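Local coordinates for centrosomal protein of 104 kDa (Homo sapiens, PDB 5LPI) that is required for building cilia and for keeping the ciliary tip intact, here represented by its zinc finger array, at residues Lys34-Lys46 and Glu50-Lys64. Residues are numbered along the deposited sequence; the frame is centred on the assembly and turned at random.
With ZN (zinc ion), chain F; ZN (zinc ion), chain G.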
ATOM      1  N   LYS A  34      -6.890  -7.791  -9.455  1.00 25.08           N
ATOM      2  CA  LYS A  34      -6.486  -7.134 -10.697  1.00 28.34           C
ATOM      3  C   LYS A  34      -6.659  -5.620 -10.740  1.00 28.12           C
ATOM      4  O   LYS A  34      -5.856  -4.956 -11.400  1.00 31.29           O
ATOM      5  CB  LYS A  34      -7.263  -7.719 -11.885  1.00 26.84           C
ATOM      6  CG  LYS A  34      -6.840  -9.159 -12.213  1.00 29.10           C
ATOM      7  CD  LYS A  34      -7.527  -9.662 -13.460  1.00 30.38           C
ATOM      8  CE  LYS A  34      -6.968 -11.066 -13.806  1.00 31.92           C
ATOM      9  NZ  LYS A  34      -7.419 -11.565 -15.128  1.00 30.72           N
ATOM     10  N   HIS A  35      -7.659  -5.057 -10.077  1.00 28.72           N
ATOM     11  CA  HIS A  35      -8.110  -3.717 -10.455  1.00 30.74           C
ATOM     12  C   HIS A  35      -7.998  -2.656  -9.374  1.00 27.22           C
ATOM     13  O   HIS A  35      -7.728  -1.506  -9.705  1.00 33.02           O
ATOM     14  CB  HIS A  35      -9.563  -3.781 -10.929  1.00 32.74           C
ATOM     15  CG  HIS A  35      -9.758  -4.697 -12.088  1.00 33.49           C
ATOM     16  ND1 HIS A  35      -9.157  -4.482 -13.307  1.00 38.90           N
ATOM     17  CD2 HIS A  35     -10.465  -5.846 -12.211  1.00 38.84           C
ATOM     18  CE1 HIS A  35      -9.492  -5.455 -14.140  1.00 37.07           C
ATOM     19  NE2 HIS A  35     -10.286  -6.294 -13.500  1.00 38.01           N
ATOM     20  N   CYS A  36      -8.225  -2.986  -8.100  1.00 29.52           N
ATOM     21  CA  CYS A  36      -8.296  -1.953  -7.064  1.00 27.74           C
ATOM     22  C   CYS A  36      -7.014  -1.127  -7.004  1.00 26.96           C
ATOM     23  O   CYS A  36      -5.925  -1.669  -6.805  1.00 24.15           O
ATOM     24  CB  CYS A  36      -8.567  -2.582  -5.700  1.00 27.56           C
ATOM     25  SG  CYS A  36      -8.798  -1.354  -4.359  1.00 27.99           S
ATOM     26  N   LEU A  37      -7.149   0.202  -7.137  1.00 28.80           N
ATOM     27  CA  LEU A  37      -5.974   1.075  -7.156  1.00 29.35           C
ATOM     28  C   LEU A  37      -5.276   1.160  -5.803  1.00 23.84           C
ATOM     29  O   LEU A  37      -4.118   1.584  -5.745  1.00 26.97           O
ATOM     30  CB  LEU A  37      -6.370   2.486  -7.617  1.00 30.95           C
ATOM     31  CG  LEU A  37      -6.906   2.586  -9.048  1.00 31.79           C
ATOM     32  CD1 LEU A  37      -7.324   4.002  -9.379  1.00 35.69           C
ATOM     33  CD2 LEU A  37      -5.877   2.086 -10.046  1.00 39.55           C
ATOM     34  N   MET A  38      -5.939   0.781  -4.718  1.00 24.18           N
ATOM     35  CA  MET A  38      -5.342   0.874  -3.393  1.00 23.16           C
ATOM     36  C   MET A  38      -4.542  -0.363  -3.013  1.00 29.73           C
ATOM     37  O   MET A  38      -3.858  -0.364  -1.975  1.00 28.11           O
ATOM     38  CB  MET A  38      -6.429   1.121  -2.350  1.00 25.49           C
ATOM     39  CG  MET A  38      -7.245   2.383  -2.608  1.00 31.28           C
ATOM     40  SD  MET A  38      -6.246   3.888  -2.456  1.00 31.54           S
ATOM     41  CE  MET A  38      -5.705   3.702  -0.755  1.00 27.20           C
ATOM     42  N   LEU A  39      -4.600  -1.404  -3.827  1.00 26.56           N
ATOM     43  CA  LEU A  39      -3.952  -2.665  -3.524  1.00 27.87           C
ATOM     44  C   LEU A  39      -2.891  -2.967  -4.570  1.00 28.55           C
ATOM     45  O   LEU A  39      -2.879  -2.399  -5.670  1.00 26.27           O
ATOM     46  CB  LEU A  39      -4.980  -3.811  -3.480  1.00 27.85           C
ATOM     47  CG  LEU A  39      -6.248  -3.557  -2.673  1.00 26.73           C
ATOM     48  CD1 LEU A  39      -7.213  -4.746  -2.827  1.00 28.56           C
ATOM     49  CD2 LEU A  39      -5.939  -3.299  -1.193  1.00 28.52           C
ATOM     50  N   THR A  40      -1.997  -3.880  -4.204  1.00 23.51           N
ATOM     51  CA  THR A  40      -0.970  -4.367  -5.105  1.00 26.48           C
ATOM     52  C   THR A  40      -0.780  -5.854  -4.843  1.00 28.66           C
ATOM     53  O   THR A  40      -1.110  -6.358  -3.768  1.00 26.63           O
ATOM     54  CB  THR A  40       0.344  -3.583  -4.913  1.00 29.60           C
ATOM     55  OG1 THR A  40       1.258  -3.955  -5.933  1.00 30.46           O
ATOM     56  CG2 THR A  40       0.984  -3.894  -3.563  1.00 29.82           C
ATOM     57  N   ARG A  41      -0.269  -6.570  -5.839  1.00 25.60           N
ATOM     58  CA  ARG A  41       0.177  -7.941  -5.623  1.00 24.87           C
ATOM     59  C   ARG A  41       1.620  -7.923  -5.154  1.00 27.72           C
ATOM     60  O   ARG A  41       2.488  -7.409  -5.860  1.00 28.86           O
ATOM     61  CB  ARG A  41       0.104  -8.774  -6.902  1.00 28.90           C
ATOM     62  CG  ARG A  41      -1.210  -9.374  -7.224  1.00 39.05           C
ATOM     63  CD  ARG A  41      -1.088 -10.148  -8.541  1.00 33.54           C
ATOM     64  NE  ARG A  41      -2.264  -9.923  -9.357  1.00 33.60           N
ATOM     65  CZ  ARG A  41      -2.346 -10.201 -10.648  1.00 29.98           C
ATOM     66  NH1 ARG A  41      -1.306 -10.727 -11.286  1.00 31.22           N
ATOM     67  NH2 ARG A  41      -3.467  -9.945 -11.286  1.00 26.89           N
ATOM     68  N   CYS A  42       1.896  -8.543  -4.014  1.00 22.09           N
ATOM     69  CA  CYS A  42       3.291  -8.658  -3.590  1.00 28.60           C
ATOM     70  C   CYS A  42       4.066  -9.528  -4.573  1.00 25.51           C
ATOM     71  O   CYS A  42       3.707 -10.691  -4.795  1.00 24.33           O
ATOM     72  CB  CYS A  42       3.380  -9.248  -2.186  1.00 25.11           C
ATOM     73  SG  CYS A  42       5.084  -9.407  -1.652  1.00 25.82           S
ATOM     74  N   ASP A  43       5.130  -8.984  -5.167  1.00 27.06           N
ATOM     75  CA  ASP A  43       5.871  -9.787  -6.141  1.00 30.02           C
ATOM     76  C   ASP A  43       6.598 -10.956  -5.474  1.00 31.75           C
ATOM     77  O   ASP A  43       6.906 -11.946  -6.144  1.00 27.68           O
ATOM     78  CB  ASP A  43       6.871  -8.914  -6.905  1.00 41.50           C
ATOM     79  CG  ASP A  43       7.418  -9.596  -8.166  1.00 57.10           C
ATOM     80  OD1 ASP A  43       6.768 -10.526  -8.701  1.00 54.86           O
ATOM     81  OD2 ASP A  43       8.507  -9.189  -8.628  1.00 65.61           O
ATOM     82  N   HIS A  44       6.833 -10.883  -4.165  1.00 26.77           N
ATOM     83  CA  HIS A  44       7.638 -11.895  -3.497  1.00 25.68           C
ATOM     84  C   HIS A  44       6.818 -13.110  -3.071  1.00 26.93           C
ATOM     85  O   HIS A  44       7.291 -14.241  -3.205  1.00 26.06           O
ATOM     86  CB  HIS A  44       8.352 -11.235  -2.316  1.00 25.32           C
ATOM     87  CG  HIS A  44       9.077  -9.986  -2.711  1.00 26.70           C
ATOM     88  ND1 HIS A  44      10.238 -10.011  -3.450  1.00 31.29           N
ATOM     89  CD2 HIS A  44       8.746  -8.679  -2.571  1.00 30.96           C
ATOM     90  CE1 HIS A  44      10.629  -8.770  -3.693  1.00 34.13           C
ATOM     91  NE2 HIS A  44       9.731  -7.944  -3.184  1.00 30.19           N
ATOM     92  N   CYS A  45       5.576 -12.902  -2.612  1.00 23.83           N
ATOM     93  CA  CYS A  45       4.732 -13.982  -2.134  1.00 27.47           C
ATOM     94  C   CYS A  45       3.467 -14.176  -2.955  1.00 25.79           C
ATOM     95  O   CYS A  45       2.748 -15.163  -2.731  1.00 24.53           O
ATOM     96  CB  CYS A  45       4.346 -13.737  -0.665  1.00 23.88           C
ATOM     97  SG  CYS A  45       3.123 -12.436  -0.450  1.00 24.51           S
ATOM     98  N   LYS A  46       3.176 -13.272  -3.888  1.00 22.16           N
ATOM     99  CA  LYS A  46       2.028 -13.278  -4.802  1.00 25.97           C
ATOM    100  C   LYS A  46       0.689 -13.044  -4.107  1.00 28.55           C
ATOM    101  O   LYS A  46      -0.367 -13.269  -4.723  1.00 29.29           O
ATOM    102  CB  LYS A  46       1.954 -14.562  -5.648  1.00 23.11           C
ATOM    103  CG  LYS A  46       3.304 -15.010  -6.223  1.00 27.16           C
ATOM    104  CD  LYS A  46       3.997 -13.954  -7.071  1.00 34.78           C
ATOM    105  CE  LYS A  46       5.333 -14.486  -7.613  1.00 35.94           C
ATOM    106  NZ  LYS A  46       5.996 -13.496  -8.507  1.00 40.98           N
ATOM    107  N   GLU A  50      -2.560  -4.283   0.832  1.00 25.58           N
ATOM    108  CA  GLU A  50      -2.789  -2.848   0.771  1.00 24.89           C
ATOM    109  C   GLU A  50      -1.463  -2.139   0.538  1.00 27.58           C
ATOM    110  O   GLU A  50      -0.467  -2.438   1.204  1.00 28.49           O
ATOM    111  CB  GLU A  50      -3.425  -2.357   2.069  1.00 32.95           C
ATOM    112  CG  GLU A  50      -4.858  -2.813   2.272  1.00 34.96           C
ATOM    113  CD  GLU A  50      -5.442  -2.321   3.592  1.00 42.65           C
ATOM    114  OE1 GLU A  50      -5.774  -3.160   4.453  1.00 44.25           O
ATOM    115  OE2 GLU A  50      -5.573  -1.098   3.765  1.00 40.63           O
ATOM    116  N   ILE A  51      -1.442  -1.202  -0.409  1.00 25.89           N
ATOM    117  CA  ILE A  51      -0.227  -0.425  -0.633  1.00 24.87           C
ATOM    118  C   ILE A  51       0.167   0.319   0.637  1.00 28.93           C
ATOM    119  O   ILE A  51       1.350   0.385   0.992  1.00 31.51           O
ATOM    120  CB  ILE A  51      -0.414   0.528  -1.827  1.00 27.81           C
ATOM    121  CG1 ILE A  51      -0.592  -0.287  -3.115  1.00 24.01           C
ATOM    122  CG2 ILE A  51       0.789   1.483  -1.964  1.00 29.41           C
ATOM    123  CD1 ILE A  51      -1.074   0.529  -4.286  1.00 27.82           C
ATOM    124  N   SER A  52      -0.816   0.848   1.369  1.00 29.34           N
ATOM    125  CA  SER A  52      -0.499   1.594   2.582  1.00 36.12           C
ATOM    126  C   SER A  52       0.026   0.700   3.697  1.00 38.67           C
ATOM    127  O   SER A  52       0.505   1.218   4.711  1.00 37.79           O
ATOM    128  CB  SER A  52      -1.728   2.377   3.064  1.00 34.31           C
ATOM    129  OG  SER A  52      -2.784   1.512   3.447  1.00 33.88           O
ATOM    130  N   SER A  53      -0.017  -0.620   3.506  1.00 31.73           N
ATOM    131  CA  SER A  53       0.472  -1.600   4.469  1.00 34.75           C
ATOM    132  C   SER A  53       1.634  -2.415   3.919  1.00 32.72           C
ATOM    133  O   SER A  53       2.021  -3.424   4.533  1.00 33.34           O
ATOM    134  CB  SER A  53      -0.668  -2.537   4.883  1.00 40.43           C
ATOM    135  OG  SER A  53      -1.645  -1.850   5.646  1.00 52.21           O
ATOM    136  N   LEU A  54       2.195  -2.013   2.774  1.00 30.00           N
ATOM    137  CA  LEU A  54       3.118  -2.895   2.060  1.00 28.11           C
ATOM    138  C   LEU A  54       4.427  -3.065   2.816  1.00 31.32           C
ATOM    139  O   LEU A  54       4.943  -4.182   2.929  1.00 29.35           O
ATOM    140  CB  LEU A  54       3.379  -2.364   0.647  1.00 23.70           C
ATOM    141  CG  LEU A  54       4.418  -3.105  -0.186  1.00 24.72           C
ATOM    142  CD1 LEU A  54       4.043  -4.569  -0.434  1.00 27.92           C
ATOM    143  CD2 LEU A  54       4.669  -2.392  -1.512  1.00 30.42           C
ATOM    144  N   THR A  55       4.991  -1.976   3.338  1.00 31.62           N
ATOM    145  CA  THR A  55       6.229  -2.117   4.098  1.00 31.18           C
ATOM    146  C   THR A  55       6.024  -3.027   5.306  1.00 27.95           C
ATOM    147  O   THR A  55       6.813  -3.954   5.543  1.00 31.62           O
ATOM    148  CB  THR A  55       6.744  -0.740   4.518  1.00 34.40           C
ATOM    149  OG1 THR A  55       7.015   0.026   3.336  1.00 27.28           O
ATOM    150  CG2 THR A  55       8.027  -0.874   5.341  1.00 34.13           C
ATOM    151  N   GLU A  56       4.948  -2.796   6.063  1.00 30.22           N
ATOM    152  CA  GLU A  56       4.658  -3.648   7.211  1.00 35.04           C
ATOM    153  C   GLU A  56       4.444  -5.097   6.786  1.00 35.51           C
ATOM    154  O   GLU A  56       4.861  -6.024   7.492  1.00 36.66           O
ATOM    155  CB  GLU A  56       3.436  -3.125   7.960  1.00 37.18           C
ATOM    156  CG  GLU A  56       3.021  -4.017   9.124  1.00 48.63           C
ATOM    157  CD  GLU A  56       1.887  -3.435   9.947  1.00 65.51           C
ATOM    158  OE1 GLU A  56       1.981  -2.252  10.338  1.00 79.35           O
ATOM    159  OE2 GLU A  56       0.902  -4.158  10.204  1.00 69.31           O
ATOM    160  N   HIS A  57       3.811  -5.310   5.624  1.00 35.87           N
ATOM    161  CA  HIS A  57       3.664  -6.663   5.081  1.00 32.58           C
ATOM    162  C   HIS A  57       5.019  -7.305   4.840  1.00 31.44           C
ATOM    163  O   HIS A  57       5.292  -8.420   5.304  1.00 29.16           O
ATOM    164  CB  HIS A  57       2.869  -6.633   3.764  1.00 25.85           C
ATOM    165  CG  HIS A  57       2.982  -7.908   2.969  1.00 30.82           C
ATOM    166  ND1 HIS A  57       2.201  -9.018   3.219  1.00 28.74           N
ATOM    167  CD2 HIS A  57       3.811  -8.256   1.954  1.00 28.93           C
ATOM    168  CE1 HIS A  57       2.532  -9.987   2.384  1.00 29.45           C
ATOM    169  NE2 HIS A  57       3.507  -9.551   1.603  1.00 26.32           N
ATOM    170  N   LEU A  58       5.884  -6.611   4.098  1.00 29.41           N
ATOM    171  CA  LEU A  58       7.174  -7.174   3.729  1.00 28.89           C
ATOM    172  C   LEU A  58       8.012  -7.504   4.957  1.00 31.19           C
ATOM    173  O   LEU A  58       8.757  -8.489   4.960  1.00 32.18           O
ATOM    174  CB  LEU A  58       7.928  -6.202   2.813  1.00 25.81           C
ATOM    175  CG  LEU A  58       7.313  -5.973   1.423  1.00 28.73           C
ATOM    176  CD1 LEU A  58       7.997  -4.766   0.761  1.00 32.79           C
ATOM    177  CD2 LEU A  58       7.430  -7.238   0.532  1.00 26.83           C
ATOM    178  N   LEU A  59       7.902  -6.698   6.012  1.00 33.35           N
ATOM    179  CA  LEU A  59       8.769  -6.886   7.170  1.00 33.07           C
ATOM    180  C   LEU A  59       8.225  -7.885   8.184  1.00 34.72           C
ATOM    181  O   LEU A  59       9.014  -8.546   8.869  1.00 40.46           O
ATOM    182  CB  LEU A  59       9.011  -5.543   7.865  1.00 32.82           C
ATOM    183  CG  LEU A  59       9.799  -4.505   7.064  1.00 30.37           C
ATOM    184  CD1 LEU A  59       9.815  -3.168   7.787  1.00 31.69           C
ATOM    185  CD2 LEU A  59      11.215  -5.003   6.823  1.00 31.69           C
ATOM    186  N   THR A  60       6.898  -8.001   8.328  1.00 37.35           N
ATOM    187  CA  THR A  60       6.338  -8.793   9.414  1.00 43.12           C
ATOM    188  C   THR A  60       5.350  -9.876   8.982  1.00 44.73           C
ATOM    189  O   THR A  60       4.911 -10.653   9.835  1.00 45.67           O
ATOM    190  CB  THR A  60       5.649  -7.881  10.446  1.00 42.63           C
ATOM    191  OG1 THR A  60       4.422  -7.382   9.904  1.00 41.22           O
ATOM    192  CG2 THR A  60       6.536  -6.704  10.808  1.00 36.09           C
ATOM    193  N   GLU A  61       4.992  -9.960   7.714  1.00 36.57           N
ATOM    194  CA  GLU A  61       3.909 -10.869   7.357  1.00 41.52           C
ATOM    195  C   GLU A  61       4.218 -11.747   6.154  1.00 40.79           C
ATOM    196  O   GLU A  61       3.851 -12.928   6.154  1.00 38.09           O
ATOM    197  CB  GLU A  61       2.652 -10.040   7.096  1.00 44.89           C
ATOM    198  CG  GLU A  61       1.432 -10.830   6.711  1.00 60.27           C
ATOM    199  CD  GLU A  61       0.230  -9.934   6.508  1.00 84.97           C
ATOM    200  OE1 GLU A  61       0.409  -8.699   6.474  1.00 95.91           O
ATOM    201  OE2 GLU A  61      -0.892 -10.462   6.389  1.00 95.14           O
ATOM    202  N   CYS A  62       4.872 -11.192   5.132  1.00 32.15           N
ATOM    203  CA  CYS A  62       5.163 -11.885   3.887  1.00 27.20           C
ATOM    204  C   CYS A  62       5.826 -13.237   4.131  1.00 29.94           C
ATOM    205  O   CYS A  62       6.647 -13.384   5.038  1.00 32.92           O
ATOM    206  CB  CYS A  62       6.084 -10.998   3.041  1.00 25.22           C
ATOM    207  SG  CYS A  62       6.433 -11.546   1.371  1.00 28.05           S
ATOM    208  N   ASP A  63       5.463 -14.230   3.300  1.00 32.63           N
ATOM    209  CA  ASP A  63       6.212 -15.485   3.252  1.00 25.59           C
ATOM    210  C   ASP A  63       7.710 -15.248   3.145  1.00 33.72           C
ATOM    211  O   ASP A  63       8.501 -16.057   3.646  1.00 30.01           O
ATOM    212  CB  ASP A  63       5.788 -16.342   2.060  1.00 25.87           C
ATOM    213  CG  ASP A  63       4.379 -16.898   2.195  1.00 32.61           C
ATOM    214  OD1 ASP A  63       3.878 -17.010   3.330  1.00 34.60           O
ATOM    215  OD2 ASP A  63       3.783 -17.227   1.146  1.00 33.50           O
ATOM    216  N   LYS A  64       8.124 -14.164   2.478  1.00 29.61           N
ATOM    217  CA  LYS A  64       9.540 -13.889   2.255  1.00 24.39           C
ATOM    218  C   LYS A  64      10.127 -12.873   3.243  1.00 26.38           C
ATOM    219  O   LYS A  64      11.225 -12.358   2.997  1.00 30.31           O
ATOM    220  CB  LYS A  64       9.764 -13.417   0.813  1.00 26.47           C
ATOM    221  CG  LYS A  64       9.132 -14.336  -0.279  1.00 22.90           C
ATOM    222  CD  LYS A  64       9.623 -15.785  -0.166  1.00 26.33           C
ATOM    223  CE  LYS A  64       8.921 -16.677  -1.198  1.00 29.45           C
ATOM    224  NZ  LYS A  64       9.352 -18.111  -1.081  1.00 28.56           N
TER
HETATM  225 ZN    ZN F 902       4.594 -10.670   0.243  1.00 28.75          ZN
HETATM  226 ZN    ZN G 903     -11.130  -1.244  -4.562  1.00 33.28          ZN
HETATM  227  O   HOH W   1      -3.464   1.187   0.318  1.00 28.54           O
HETATM  228  O   HOH W   2       4.054 -17.336  -1.321  1.00 38.06           O
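Ile51 lies along the backbone of 37-39, and its amide donates a nearly straight bond (170°) to Met38 O, Ile51 N to Met38 O 3.0 Å. From there the side chain runs beside the same carbonyl: CB and CG1 both pack on Met38 O, CG1 reaches Leu39 C and Thr40 CB, the Ile51 and Thr40 side chains crossing at about a right angle, and Ile51 CD1 ends 3.5 Å from Leu37 O, with Leu39 O close by. With CG1 opposite the carbonyl carbon (chi1 -65°), the long branch is the one laid against the Leu37 and Leu39 carbonyls. Replacing Ile51 by an alanine removes CG1 and CD1 and would probably open a gap beside Thr40 and those two carbonyls. A water also donates to Met38 O and accepts from Ser52 N.

Further along, the two segments close a zinc finger with three cysteines and one histidine, one of four in the array: a CxxC pair follows strand 39-41, and helix 54-60 brings the histidine. His57 NE2 binds the zinc at 2.1 Å; with CG anti to the backbone N (chi1 165°), the ring points at the metal, and the sulfurs of Cys42 and Cys45 sit at its edge; Cys62 SG is the fourth ligand. Cys62 SG also accepts from Lys64 N at 3.3 Å, which probably tempers its charge. Leu58 CD2 meets His44 CD2 at 3.7 Å, while Lys64, bent at chi2, lays CG against His44 O.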